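Local coordinates for putative protease I (Bacteroides thetaiotaomicron VPI-5482, PDB 3CNE), which binds flavins such as lumichrome, riboflavin, FMN and FAD as a homodimer and may store them, apparently without proteolytic or chaperone activity, at residues V10-G15 / K44-M49. Residues are numbered along the deposited sequence; the frame is centred on the assembly and turned at random.
Sequences VNPVNG and KTNSGM. With CA (calcium ion), chain F.
In this DJ-1/PfpI-family fold, the loop 10-15 leads from strand 4-9 of the main sheet into helix 15-27 and runs beside the turn that joins the hairpin strands 42-44 and 50-52; a single beta bridge, Val13 with Thr45, ties them. Three hydrogen bonds cross. Two are purely backbone: Val13 N reaches Lys44 O at 3.0 Å, in the carbonyl plane, and Asn46 N meets Val13 O at 2.8 Å from above that carbonyl's plane. The third extends the pairing with a side chain. Asn11, joined to Pro12 by a cis peptide and with its CG anti to the backbone N (chi1 -178°), brings OD1 2.7 Å from Lys44 N, the N-H pointing almost straight at the oxygen (164°) though from above the amide plane. An alanine at Asn11 would remove this acceptor and would probably loosen the end of strand 42-44 against the loop.

The Asn46 amide carries the main side-chain contacts. Pro12 crosses the side chain of Asn46 at about a right angle, its CB 3.6 Å from Asn46 OD1. That oxygen accepts a hydrogen bond from Asp76 N, while ND2 of the same amide rests 3.6 Å from Asn14 CB. The two asparagine amide planes are steeply inclined, 72° apart; Asn14 uses its own OD1 to cap Gly17 N at the start of helix 15-27, and its backbone pairs with that of the zinc ligand Cys74.

At the type I turn Thr45-Gly48, Thr45 OG1 accepts a hydrogen bond from the backbone N of Met49, a selenomethionine just past the turn, and is also hydrogen-bonded to Ser47 OG, 2.9 Å away. Phe19 of the second subunit packs on both Thr45 and Ser47. Ser47 OG also binds the calcium ion, at 2.9 Å.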
loop_
_atom_site.group_PDB
_atom_site.type_symbol
_atom_site.label_atom_id
_atom_site.label_comp_id
_atom_site.label_asym_id
_atom_site.label_seq_id
_atom_site.Cartn_x
_atom_site.Cartn_y
_atom_site.Cartn_z
ATOM N N VAL A 10 0.694 -7.211 -11.033
ATOM C CA VAL A 10 1.763 -8.031 -11.566
ATOM C C VAL A 10 2.454 -8.740 -10.386
ATOM O O VAL A 10 2.085 -8.527 -9.251
ATOM C CB VAL A 10 2.757 -7.221 -12.399
ATOM C CG1 VAL A 10 2.072 -6.800 -13.734
ATOM C CG2 VAL A 10 3.325 -5.995 -11.600
ATOM N N ASN A 11 3.426 -9.586 -10.664
ATOM C CA ASN A 11 4.047 -10.357 -9.591
ATOM C C ASN A 11 5.559 -10.339 -9.737
ATOM O O ASN A 11 6.102 -11.034 -10.609
ATOM C CB ASN A 11 3.516 -11.777 -9.662
ATOM C CG ASN A 11 4.052 -12.657 -8.584
ATOM O OD1 ASN A 11 4.448 -12.186 -7.534
ATOM N ND2 ASN A 11 4.072 -13.957 -8.843
ATOM N N PRO A 12 6.270 -9.568 -8.886
ATOM C CA PRO A 12 5.812 -8.799 -7.725
ATOM C C PRO A 12 5.177 -7.457 -8.101
ATOM O O PRO A 12 5.562 -6.883 -9.085
ATOM C CB PRO A 12 7.100 -8.545 -6.941
ATOM C CG PRO A 12 8.170 -8.404 -8.034
ATOM C CD PRO A 12 7.726 -9.441 -9.114
ATOM N N VAL A 13 4.207 -7.001 -7.304
ATOM C CA VAL A 13 3.524 -5.731 -7.503
ATOM C C VAL A 13 4.068 -4.775 -6.460
ATOM O O VAL A 13 4.480 -5.180 -5.351
ATOM C CB VAL A 13 1.966 -5.906 -7.315
ATOM C CG1 VAL A 13 1.626 -6.344 -5.929
ATOM C CG2 VAL A 13 1.093 -4.664 -7.804
ATOM N N ASN A 14 4.097 -3.506 -6.808
ATOM C CA ASN A 14 4.363 -2.500 -5.796
ATOM C C ASN A 14 3.081 -2.315 -4.987
ATOM O O ASN A 14 2.091 -1.800 -5.490
ATOM C CB ASN A 14 4.773 -1.193 -6.464
ATOM C CG ASN A 14 5.152 -0.132 -5.481
ATOM O OD1 ASN A 14 4.369 0.185 -4.582
ATOM N ND2 ASN A 14 6.329 0.505 -5.702
ATOM N N GLY A 15 3.155 -2.689 -3.715
ATOM C CA GLY A 15 2.002 -2.711 -2.830
ATOM C C GLY A 15 1.563 -1.320 -2.423
ATOM O O GLY A 15 0.403 -1.126 -2.108
ATOM N N LYS A 44 3.478 -11.759 -5.019
ATOM C CA LYS A 44 4.284 -11.116 -3.993
ATOM C C LYS A 44 4.242 -9.641 -4.204
ATOM O O LYS A 44 3.894 -9.202 -5.298
ATOM C CB LYS A 44 5.720 -11.585 -4.069
ATOM C CG LYS A 44 5.992 -12.764 -3.175
ATOM C CD LYS A 44 5.695 -14.086 -3.847
ATOM C CE LYS A 44 6.345 -15.230 -3.039
ATOM N NZ LYS A 44 6.785 -16.349 -3.955
ATOM N N THR A 45 4.584 -8.870 -3.169
ATOM C CA THR A 45 4.817 -7.447 -3.349
ATOM C C THR A 45 6.304 -7.291 -3.536
ATOM O O THR A 45 7.067 -8.197 -3.171
ATOM C CB THR A 45 4.342 -6.635 -2.166
ATOM O OG1 THR A 45 5.015 -7.058 -0.959
ATOM C CG2 THR A 45 2.804 -6.880 -1.982
ATOM N N ASN A 46 6.733 -6.154 -4.039
ATOM C CA ASN A 46 8.178 -5.856 -4.157
ATOM C C ASN A 46 8.810 -6.039 -2.775
ATOM O O ASN A 46 9.915 -6.554 -2.649
ATOM C CB ASN A 46 8.408 -4.405 -4.568
ATOM C CG ASN A 46 7.976 -4.107 -5.995
ATOM O OD1 ASN A 46 7.669 -5.007 -6.770
ATOM N ND2 ASN A 46 8.000 -2.838 -6.350
ATOM N N SER A 47 8.064 -5.644 -1.743
ATOM C CA SER A 47 8.528 -5.693 -0.332
ATOM C C SER A 47 8.502 -7.088 0.312
ATOM O O SER A 47 8.928 -7.269 1.469
ATOM C CB SER A 47 7.739 -4.682 0.491
ATOM O OG SER A 47 6.327 -4.823 0.346
ATOM N N GLY A 48 7.978 -8.058 -0.433
ATOM C CA GLY A 48 8.090 -9.483 -0.089
ATOM C C GLY A 48 6.914 -10.034 0.687
ATOM O O GLY A 48 6.999 -11.143 1.246
HETATM N N MSE A 49 5.808 -9.278 0.752
HETATM C CA MSE A 49 4.602 -9.824 1.384
HETATM C C MSE A 49 3.906 -10.707 0.346
HETATM O O MSE A 49 4.163 -10.584 -0.824
HETATM C CB MSE A 49 3.641 -8.719 1.883
HETATM C CG MSE A 49 4.211 -7.760 2.917
HETATM SE SE MSE A 49 4.843 -8.728 4.550
HETATM C CE MSE A 49 6.775 -8.545 4.112
HETATM CA CA CA F . 5.773 -3.203 -1.992
#